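Local coordinates for protein putative ribose 5-phosphate isomerase (Leishmania infantum, PDB 6FXW) that probably interconverts ribose 5-phosphate and ribulose 5-phosphate in the pentose phosphate pathway, as a type B enzyme of the LacAB/RpiB family, at residues I69-G75 and L111-T117. Numbering follows the deposited sequence.
Sequences ILVCGTG and LCIGVRT. With SO4 (sulfate ion), chain B.
Val71 and Ile113 interlock on one face of neighbouring parallel strands 69-72 and 111-114, whose axes approach to 4.7 Å. Ile113 turns CG1 between its backbone N and carbonyl carbon (chi1 54°), which swings that branch toward the partner strand, and Val71 CG2 rests 3.8 Å from Ile113 CG1. The second methyl of Val71, CG1, meets Val115 CB at 4.0 Å, the two side chains crossing at about a right angle. Further back on this face Ile69 and Leu111 lie side by side, and helix 120-131 packs on the ridge through Leu111, Ile113 and Val115. Four backbone hydrogen bonds set the parallel register, from Leu70 N to Leu111 O at the start to Val115 N to Cys72 O at 3.0 Å. These are inner strands of the five-stranded parallel, Rossmann-like alpha/beta sheet of the LacAB/RpiB family, and both segments leave it as loops at the strands' C-terminal ends. There the loop 73-75 packs closely over Gly114, with no side chain between them: Gly114 CA lies 3.3 Å from Thr74 C. Gly75, just before helix 76-83, presses its CA to 3.3 Å from Ile113 O. Gly73 O accepts Arg116 N in the carbonyl plane, on a lone pair, at 2.9 Å. Where the loops meet, Thr74 and Thr117 touch through their CG2 methyls, while one water joins Thr74 O to Thr117 OG1. Arg116 passes CD over Gly73 CA (3.8 Å) and, extended from CG to NE, hydrogen-bonds through NH1 and NH2 a sulfate, probably from the crystallisation liquor, whose S lies in the guanidinium plane at its edge; His14 and, from a neighbouring subunit, Arg140 and Arg144 also bind this ion.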
loop_
_atom_site.group_PDB
_atom_site.type_symbol
_atom_site.label_atom_id
_atom_site.label_comp_id
_atom_site.label_asym_id
_atom_site.label_seq_id
_atom_site.Cartn_x
_atom_site.Cartn_y
_atom_site.Cartn_z
ATOM N N ILE A 69 -1.232 16.243 12.700
ATOM C CA ILE A 69 -0.996 15.561 11.417
ATOM C C ILE A 69 0.252 16.157 10.845
ATOM O O ILE A 69 0.310 17.382 10.688
ATOM C CB ILE A 69 -2.209 15.746 10.508
ATOM C CG1 ILE A 69 -3.471 15.159 11.170
ATOM C CG2 ILE A 69 -1.943 15.070 9.199
ATOM C CD1 ILE A 69 -4.764 15.414 10.371
ATOM N N LEU A 70 1.233 15.360 10.431
ATOM C CA LEU A 70 2.460 15.804 9.846
ATOM C C LEU A 70 2.620 15.166 8.459
ATOM O O LEU A 70 2.423 13.970 8.318
ATOM C CB LEU A 70 3.649 15.462 10.717
ATOM C CG LEU A 70 3.758 16.260 12.006
ATOM C CD1 LEU A 70 4.879 15.716 12.868
ATOM C CD2 LEU A 70 4.017 17.703 11.671
ATOM N N VAL A 71 2.937 15.985 7.477
ATOM C CA VAL A 71 2.972 15.575 6.056
ATOM C C VAL A 71 4.341 15.943 5.484
ATOM O O VAL A 71 4.783 17.107 5.527
ATOM C CB VAL A 71 1.860 16.220 5.274
ATOM C CG1 VAL A 71 1.769 15.534 3.912
ATOM C CG2 VAL A 71 0.547 16.249 5.945
ATOM N N CYS A 72 5.044 14.960 4.937
ATOM C CA CYS A 72 6.292 15.162 4.151
ATOM C C CYS A 72 6.164 14.345 2.882
ATOM O O CYS A 72 5.071 13.819 2.581
ATOM C CB CYS A 72 7.601 15.005 4.915
ATOM S SG CYS A 72 7.909 13.362 5.509
ATOM N N GLY A 73 7.260 14.140 2.166
ATOM C CA GLY A 73 7.126 13.347 0.979
ATOM C C GLY A 73 6.648 11.917 1.258
ATOM O O GLY A 73 5.805 11.379 0.511
ATOM N N THR A 74 7.137 11.285 2.321
ATOM C CA THR A 74 6.799 9.890 2.639
ATOM C C THR A 74 6.140 9.711 3.986
ATOM O O THR A 74 5.640 8.651 4.307
ATOM C CB THR A 74 8.056 9.032 2.697
ATOM O OG1 THR A 74 8.889 9.512 3.748
ATOM C CG2 THR A 74 8.777 9.030 1.380
ATOM N N GLY A 75 6.189 10.734 4.856
ATOM C CA GLY A 75 5.850 10.625 6.228
ATOM C C GLY A 75 6.995 10.246 7.156
ATOM O O GLY A 75 6.863 10.324 8.391
ATOM N N LEU A 111 -0.394 11.728 13.532
ATOM C CA LEU A 111 -0.497 10.962 12.308
ATOM C C LEU A 111 0.583 11.516 11.379
ATOM O O LEU A 111 0.568 12.729 11.067
ATOM C CB LEU A 111 -1.839 11.164 11.719
ATOM C CG LEU A 111 -2.066 10.770 10.254
ATOM C CD1 LEU A 111 -1.845 9.236 10.068
ATOM C CD2 LEU A 111 -3.436 11.245 9.817
ATOM N N CYS A 112 1.435 10.650 10.795
ATOM C CA CYS A 112 2.430 11.042 9.811
ATOM C C CYS A 112 2.087 10.384 8.472
ATOM O O CYS A 112 1.831 9.204 8.436
ATOM C CB CYS A 112 3.791 10.619 10.257
ATOM S SG CYS A 112 4.322 11.410 11.791
ATOM N N ILE A 113 1.979 11.189 7.451
ATOM C CA ILE A 113 1.610 10.718 6.107
ATOM C C ILE A 113 2.579 11.270 5.039
ATOM O O ILE A 113 3.211 12.381 5.196
ATOM C CB ILE A 113 0.191 11.065 5.735
ATOM C CG1 ILE A 113 -0.037 12.545 5.895
ATOM C CG2 ILE A 113 -0.744 10.270 6.624
ATOM C CD1 ILE A 113 -1.482 12.963 5.412
ATOM N N GLY A 114 2.642 10.604 3.869
ATOM C CA GLY A 114 3.416 11.032 2.742
ATOM C C GLY A 114 2.575 11.419 1.587
ATOM O O GLY A 114 1.710 10.622 1.166
ATOM N N VAL A 115 2.749 12.612 1.092
ATOM C CA VAL A 115 1.974 13.075 -0.047
ATOM C C VAL A 115 2.572 12.623 -1.373
ATOM O O VAL A 115 1.855 12.627 -2.406
ATOM C CB VAL A 115 1.923 14.593 0.057
ATOM C CG1 VAL A 115 3.236 15.271 -0.138
ATOM C CG2 VAL A 115 0.867 15.215 -0.797
ATOM N N ARG A 116 3.831 12.153 -1.417
ATOM C CA ARG A 116 4.407 11.622 -2.645
ATOM C C ARG A 116 4.212 10.096 -2.712
ATOM O O ARG A 116 4.482 9.492 -3.784
ATOM C CB ARG A 116 5.889 11.944 -2.762
ATOM C CG ARG A 116 6.140 13.425 -2.826
ATOM C CD ARG A 116 7.630 13.671 -2.800
ATOM N NE ARG A 116 7.877 15.123 -2.823
ATOM C CZ ARG A 116 9.000 15.659 -2.481
ATOM N NH1 ARG A 116 9.949 14.938 -1.905
ATOM N NH2 ARG A 116 9.133 16.964 -2.636
ATOM N N THR A 117 3.654 9.476 -1.656
ATOM C CA THR A 117 3.448 8.009 -1.544
ATOM C C THR A 117 1.984 7.661 -1.494
ATOM O O THR A 117 1.540 6.744 -2.186
ATOM C CB THR A 117 4.204 7.430 -0.364
ATOM O OG1 THR A 117 3.875 8.301 0.741
ATOM C CG2 THR A 117 5.699 7.464 -0.542
HETATM S S SO4 B . 13.150 17.263 -1.699
HETATM O O1 SO4 B . 13.848 17.250 -3.045
HETATM O O2 SO4 B . 11.849 17.918 -1.833
HETATM O O3 SO4 B . 13.017 15.740 -1.385
HETATM O O4 SO4 B . 14.022 17.988 -0.819
HETATM O O HOH W 1 3.701 7.083 3.190
#